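Local coordinates for insecticidal protein (Brevibacillus laterosporus, PDB 7ML9), which probably forms beta-barrel pores in target membranes, acting as an insecticidal toxin active against the western corn rootworm, at residues 135-140 with 178-183; 169-174 with 273-278. One frame throughout, in Å; residues are numbered along the deposited sequence.

How the contacts relate
Both contacts lie in the elongated beta body, their centres about 9 Å apart, but join its parts differently. Contact 1 is an edge-to-edge pairing within the main sheet, near the surface, made by main-chain hydrogen bonds between strands flanked by hydroxyl and charged side chains. Contact 2 is buried and sparse: strand 165-172, from a separate two-stranded hairpin, packs over and roughly antiparallel to strand 266-289, the neighbour of strand 130-147 in the main sheet. Its chemistry is one tyrosine set against the opposing main chain, with a single weak hydroxyl bond. Asn140 connects the two, its ND2 probably donating to both Thr169 OG1 and Glu170 O, each 2.8 Å away, while its CB packs against the Thr274 carbonyl.

Contact 1 of 2, residues 135-140 with 178-183; sequences TESTSN and TDTKTK
Strands 135-140 and 178-183 run antiparallel, 4.7 Å apart at their axes, and six main-chain hydrogen bonds join them in three reciprocal pairs. The central pair is the straightest: Thr138 N to Lys181 O and Lys181 N to Thr138 O both span 2.9 Å, with the second at 172°. Between these pairs, CA-H groups point at carbonyls, as in Ser139 CA to Asp179 O at 3.1 Å. On one face these two strands present small hydroxyl residues. There Ser137 OG, anti to its backbone N, meets the methyl CG2 of Thr182 at 3.6 Å, and Ser139 CB abuts Thr180 OG1 at 3.4 Å. On the other face, Asn140 and Asp179 stand side by side, amide and carboxylate planes 37° apart, with Asn140 ND2 3.6 Å from Asp179 CB. That ND2 is spent elsewhere, on Thr169 OG1 and Glu170 O. Glu136 and Lys183 do not form a salt bridge across the strands; the Glu136 carboxylate goes to Arg314 and Tyr187. Strand 266-289 continues the sheet beyond 135-140, while 178-183 pairs with the histidine-rich, apparently tag-derived end of strand 303-323. Such long, serine- and threonine-rich antiparallel strands fit the elongated fold of the aerolysin/epsilon-toxin family, to which this sequence belongs.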
loop_
_atom_site.group_PDB
_atom_site.type_symbol
_atom_site.label_atom_id
_atom_site.label_comp_id
_atom_site.label_asym_id
_atom_site.label_seq_id
_atom_site.Cartn_x
_atom_site.Cartn_y
_atom_site.Cartn_z
ATOM N N THR A 135 -17.901 8.480 -9.329
ATOM C CA THR A 135 -17.306 7.169 -9.073
ATOM C C THR A 135 -15.963 7.365 -8.379
ATOM O O THR A 135 -14.978 7.744 -9.015
ATOM C CB THR A 135 -17.143 6.382 -10.365
ATOM O OG1 THR A 135 -18.428 6.191 -10.972
ATOM C CG2 THR A 135 -16.493 5.012 -10.073
ATOM N N GLU A 136 -15.945 7.121 -7.071
ATOM C CA GLU A 136 -14.703 6.999 -6.324
ATOM C C GLU A 136 -14.038 5.670 -6.665
ATOM O O GLU A 136 -14.703 4.639 -6.832
ATOM C CB GLU A 136 -14.966 7.076 -4.820
ATOM C CG GLU A 136 -15.678 8.339 -4.346
ATOM C CD GLU A 136 -16.062 8.253 -2.893
ATOM O OE1 GLU A 136 -15.931 7.153 -2.308
ATOM O OE2 GLU A 136 -16.501 9.271 -2.323
ATOM N N SER A 137 -12.721 5.703 -6.780
ATOM C CA SER A 137 -11.935 4.537 -7.143
ATOM C C SER A 137 -10.732 4.454 -6.220
ATOM O O SER A 137 -10.107 5.474 -5.920
ATOM C CB SER A 137 -11.466 4.614 -8.602
ATOM O OG SER A 137 -11.116 3.337 -9.092
ATOM N N THR A 138 -10.427 3.244 -5.758
ATOM C CA THR A 138 -9.180 2.959 -5.053
ATOM C C THR A 138 -8.546 1.749 -5.712
ATOM O O THR A 138 -9.213 0.724 -5.883
ATOM C CB THR A 138 -9.412 2.666 -3.577
ATOM O OG1 THR A 138 -9.997 3.805 -2.938
ATOM C CG2 THR A 138 -8.083 2.324 -2.897
ATOM N N SER A 139 -7.278 1.858 -6.098
ATOM C CA SER A 139 -6.591 0.704 -6.651
ATOM C C SER A 139 -5.215 0.553 -6.007
ATOM O O SER A 139 -4.643 1.505 -5.458
ATOM C CB SER A 139 -6.487 0.777 -8.182
ATOM O OG SER A 139 -5.705 1.864 -8.616
ATOM N N ASN A 140 -4.699 -0.672 -6.050
ATOM C CA ASN A 140 -3.367 -0.942 -5.535
ATOM C C ASN A 140 -2.678 -1.931 -6.467
ATOM O O ASN A 140 -3.322 -2.608 -7.273
ATOM C CB ASN A 140 -3.436 -1.423 -4.076
ATOM C CG ASN A 140 -3.896 -2.879 -3.932
ATOM O OD1 ASN A 140 -3.415 -3.765 -4.630
ATOM N ND2 ASN A 140 -4.804 -3.125 -2.989
ATOM N N THR A 178 -3.039 -6.921 -8.611
ATOM C CA THR A 178 -3.709 -5.628 -8.702
ATOM C C THR A 178 -5.136 -5.758 -8.185
ATOM O O THR A 178 -5.808 -6.764 -8.433
ATOM C CB THR A 178 -3.740 -5.093 -10.141
ATOM O OG1 THR A 178 -4.529 -5.972 -10.952
ATOM C CG2 THR A 178 -2.348 -4.997 -10.730
ATOM N N ASP A 179 -5.587 -4.734 -7.470
ATOM C CA ASP A 179 -6.939 -4.638 -6.944
ATOM C C ASP A 179 -7.518 -3.298 -7.382
ATOM O O ASP A 179 -6.796 -2.297 -7.421
ATOM C CB ASP A 179 -6.935 -4.735 -5.401
ATOM C CG ASP A 179 -8.159 -5.446 -4.839
ATOM O OD1 ASP A 179 -8.726 -6.301 -5.539
ATOM O OD2 ASP A 179 -8.554 -5.160 -3.683
ATOM N N THR A 180 -8.808 -3.278 -7.727
ATOM C CA THR A 180 -9.529 -2.029 -7.961
ATOM C C THR A 180 -10.913 -2.134 -7.340
ATOM O O THR A 180 -11.641 -3.095 -7.597
ATOM C CB THR A 180 -9.653 -1.689 -9.455
ATOM O OG1 THR A 180 -8.359 -1.431 -10.006
ATOM C CG2 THR A 180 -10.518 -0.435 -9.650
ATOM N N LYS A 181 -11.263 -1.159 -6.508
ATOM C CA LYS A 181 -12.553 -1.068 -5.830
ATOM C C LYS A 181 -13.201 0.255 -6.223
ATOM O O LYS A 181 -12.537 1.296 -6.157
ATOM C CB LYS A 181 -12.376 -1.102 -4.310
ATOM C CG LYS A 181 -12.503 -2.444 -3.607
ATOM C CD LYS A 181 -12.599 -2.189 -2.095
ATOM C CE LYS A 181 -12.720 -3.456 -1.259
ATOM N NZ LYS A 181 -11.415 -4.166 -1.078
ATOM N N THR A 182 -14.474 0.235 -6.627
ATOM C CA THR A 182 -15.175 1.466 -6.988
ATOM C C THR A 182 -16.466 1.584 -6.199
ATOM O O THR A 182 -17.128 0.583 -5.911
ATOM C CB THR A 182 -15.504 1.552 -8.487
ATOM O OG1 THR A 182 -16.317 0.437 -8.868
ATOM C CG2 THR A 182 -14.240 1.575 -9.322
ATOM N N LYS A 183 -16.803 2.818 -5.841
ATOM C CA LYS A 183 -18.095 3.155 -5.265
ATOM C C LYS A 183 -18.679 4.302 -6.074
ATOM O O LYS A 183 -18.009 5.319 -6.281
ATOM C CB LYS A 183 -18.001 3.581 -3.799
ATOM C CG LYS A 183 -17.201 2.701 -2.875
ATOM C CD LYS A 183 -17.313 3.242 -1.462
ATOM C CE LYS A 183 -16.167 2.763 -0.588
ATOM N NZ LYS A 183 -16.294 1.314 -0.289
#

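Contact 2 of 2, residues 169-174 with 273-278; sequences TEYNFQ and GTFKSN
A tyrosine ring lies close against the main chain of the opposing strand at a glycine: Tyr171 CE1 sits 3.7 Å from Gly273 CA, an approach possible because Gly273 carries no beta carbon. The strand axes are 9.2 Å apart, so side chains, not paired backbones, span the gap. With CG anti to its carbonyl carbon (chi1 -76°), Tyr171 reaches out from strand 165-172 and brings its OH to Thr274 O at 2.8 Å, a weak hydrogen bond with the acceptor near the ring plane, at the edge. The same hydroxyl touches Phe275 CB at 3.6 Å and comes up to the edge of the Phe275 ring. Phe275, its CG in the crowded position between N and carbonyl carbon, carries its ring off to meet Phe158 of the other hairpin strand. Thr169 CG2 adds a looser touch on Phe275 CB at 4.4 Å. Ala217 and Leu219 of strand 201-229 pack on Tyr171 too. At the end of the strand, Asn172 OD1 accepts from Gln174 N at 3.0 Å, an Asx turn. A short amphipathic hairpin packed on the main sheet recalls the segment that, in aerolysin-family toxins, is thought to unfold into the transmembrane barrel.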
loop_
_atom_site.group_PDB
_atom_site.type_symbol
_atom_site.label_atom_id
_atom_site.label_comp_id
_atom_site.label_asym_id
_atom_site.label_seq_id
_atom_site.Cartn_x
_atom_site.Cartn_y
_atom_site.Cartn_z
ATOM N N THR A 169 -7.420 -0.241 1.535
ATOM C CA THR A 169 -7.198 -1.043 0.342
ATOM C C THR A 169 -6.527 -2.334 0.803
ATOM O O THR A 169 -5.760 -2.328 1.766
ATOM C CB THR A 169 -6.346 -0.289 -0.685
ATOM O OG1 THR A 169 -6.324 -0.990 -1.933
ATOM C CG2 THR A 169 -4.899 -0.078 -0.188
ATOM N N GLU A 170 -6.862 -3.436 0.145
ATOM C CA GLU A 170 -6.402 -4.759 0.551
ATOM C C GLU A 170 -5.382 -5.272 -0.456
ATOM O O GLU A 170 -5.689 -5.420 -1.645
ATOM C CB GLU A 170 -7.565 -5.743 0.682
ATOM C CG GLU A 170 -7.130 -7.089 1.251
ATOM C CD GLU A 170 -8.291 -8.027 1.523
ATOM O OE1 GLU A 170 -9.206 -8.102 0.673
ATOM O OE2 GLU A 170 -8.288 -8.681 2.594
ATOM N N TYR A 171 -4.166 -5.527 0.021
ATOM C CA TYR A 171 -3.109 -6.061 -0.820
ATOM C C TYR A 171 -3.150 -7.579 -0.801
ATOM O O TYR A 171 -3.343 -8.189 0.254
ATOM C CB TYR A 171 -1.732 -5.598 -0.329
ATOM C CG TYR A 171 -1.424 -4.176 -0.680
ATOM C CD1 TYR A 171 -0.859 -3.853 -1.899
ATOM C CD2 TYR A 171 -1.719 -3.154 0.204
ATOM C CE1 TYR A 171 -0.587 -2.545 -2.225
ATOM C CE2 TYR A 171 -1.451 -1.847 -0.113
ATOM C CZ TYR A 171 -0.890 -1.549 -1.325
ATOM O OH TYR A 171 -0.618 -0.239 -1.643
ATOM N N ASN A 172 -2.979 -8.179 -1.970
ATOM C CA ASN A 172 -2.594 -9.578 -2.072
ATOM C C ASN A 172 -1.086 -9.625 -2.285
ATOM O O ASN A 172 -0.567 -8.990 -3.210
ATOM C CB ASN A 172 -3.331 -10.282 -3.213
ATOM C CG ASN A 172 -3.095 -11.782 -3.220
ATOM O OD1 ASN A 172 -1.953 -12.244 -3.162
ATOM N ND2 ASN A 172 -4.180 -12.553 -3.273
ATOM N N PHE A 173 -0.391 -10.390 -1.437
ATOM C CA PHE A 173 1.067 -10.335 -1.393
ATOM C C PHE A 173 1.733 -10.956 -2.614
ATOM O O PHE A 173 2.948 -10.804 -2.769
ATOM C CB PHE A 173 1.583 -11.008 -0.117
ATOM C CG PHE A 173 1.475 -10.150 1.128
ATOM C CD1 PHE A 173 0.517 -9.147 1.243
ATOM C CD2 PHE A 173 2.338 -10.353 2.191
ATOM C CE1 PHE A 173 0.424 -8.366 2.397
ATOM C CE2 PHE A 173 2.258 -9.581 3.344
ATOM C CZ PHE A 173 1.299 -8.578 3.450
ATOM N N GLN A 174 1.003 -11.636 -3.493
ATOM C CA GLN A 174 1.656 -12.196 -4.670
ATOM C C GLN A 174 2.115 -11.087 -5.608
ATOM O O GLN A 174 1.388 -10.112 -5.843
ATOM C CB GLN A 174 0.725 -13.152 -5.415
ATOM C CG GLN A 174 1.325 -13.704 -6.714
ATOM C CD GLN A 174 0.325 -14.496 -7.555
ATOM O OE1 GLN A 174 -0.446 -15.307 -7.033
ATOM N NE2 GLN A 174 0.342 -14.264 -8.865
ATOM N N GLY A 273 4.023 -2.194 -2.052
ATOM C CA GLY A 273 2.959 -1.949 -3.005
ATOM C C GLY A 273 2.788 -0.460 -3.262
ATOM O O GLY A 273 3.418 0.385 -2.612
ATOM N N THR A 274 1.945 -0.155 -4.249
ATOM C CA THR A 274 1.529 1.210 -4.542
ATOM C C THR A 274 0.013 1.287 -4.434
ATOM O O THR A 274 -0.678 0.266 -4.433
ATOM C CB THR A 274 1.964 1.668 -5.950
ATOM O OG1 THR A 274 1.491 0.740 -6.937
ATOM C CG2 THR A 274 3.474 1.793 -6.047
ATOM N N PHE A 275 -0.509 2.508 -4.317
ATOM C CA PHE A 275 -1.960 2.680 -4.307
ATOM C C PHE A 275 -2.312 4.043 -4.883
ATOM O O PHE A 275 -1.479 4.949 -4.954
ATOM C CB PHE A 275 -2.552 2.554 -2.898
ATOM C CG PHE A 275 -2.175 3.693 -1.990
ATOM C CD1 PHE A 275 -1.002 3.641 -1.252
ATOM C CD2 PHE A 275 -2.984 4.821 -1.885
ATOM C CE1 PHE A 275 -0.641 4.688 -0.419
ATOM C CE2 PHE A 275 -2.631 5.874 -1.060
ATOM C CZ PHE A 275 -1.457 5.808 -0.318
ATOM N N LYS A 276 -3.567 4.179 -5.291
ATOM C CA LYS A 276 -4.063 5.482 -5.721
ATOM C C LYS A 276 -5.560 5.526 -5.469
ATOM O O LYS A 276 -6.219 4.487 -5.367
ATOM C CB LYS A 276 -3.749 5.753 -7.189
ATOM C CG LYS A 276 -4.353 4.757 -8.139
ATOM C CD LYS A 276 -4.053 5.141 -9.572
ATOM C CE LYS A 276 -4.461 4.033 -10.533
ATOM N NZ LYS A 276 -5.051 4.564 -11.792
ATOM N N SER A 277 -6.093 6.744 -5.366
ATOM C CA SER A 277 -7.496 6.911 -5.012
ATOM C C SER A 277 -7.966 8.270 -5.515
ATOM O O SER A 277 -7.178 9.214 -5.596
ATOM C CB SER A 277 -7.684 6.788 -3.503
ATOM O OG SER A 277 -9.036 6.626 -3.150
ATOM N N ASN A 278 -9.249 8.356 -5.879
ATOM C CA ASN A 278 -9.822 9.628 -6.313
ATOM C C ASN A 278 -11.204 9.821 -5.698
ATOM O O ASN A 278 -11.901 8.860 -5.347
ATOM C CB ASN A 278 -9.906 9.726 -7.828
ATOM C CG ASN A 278 -10.941 8.783 -8.402
ATOM O OD1 ASN A 278 -10.647 7.608 -8.631
ATOM N ND2 ASN A 278 -12.160 9.281 -8.624
#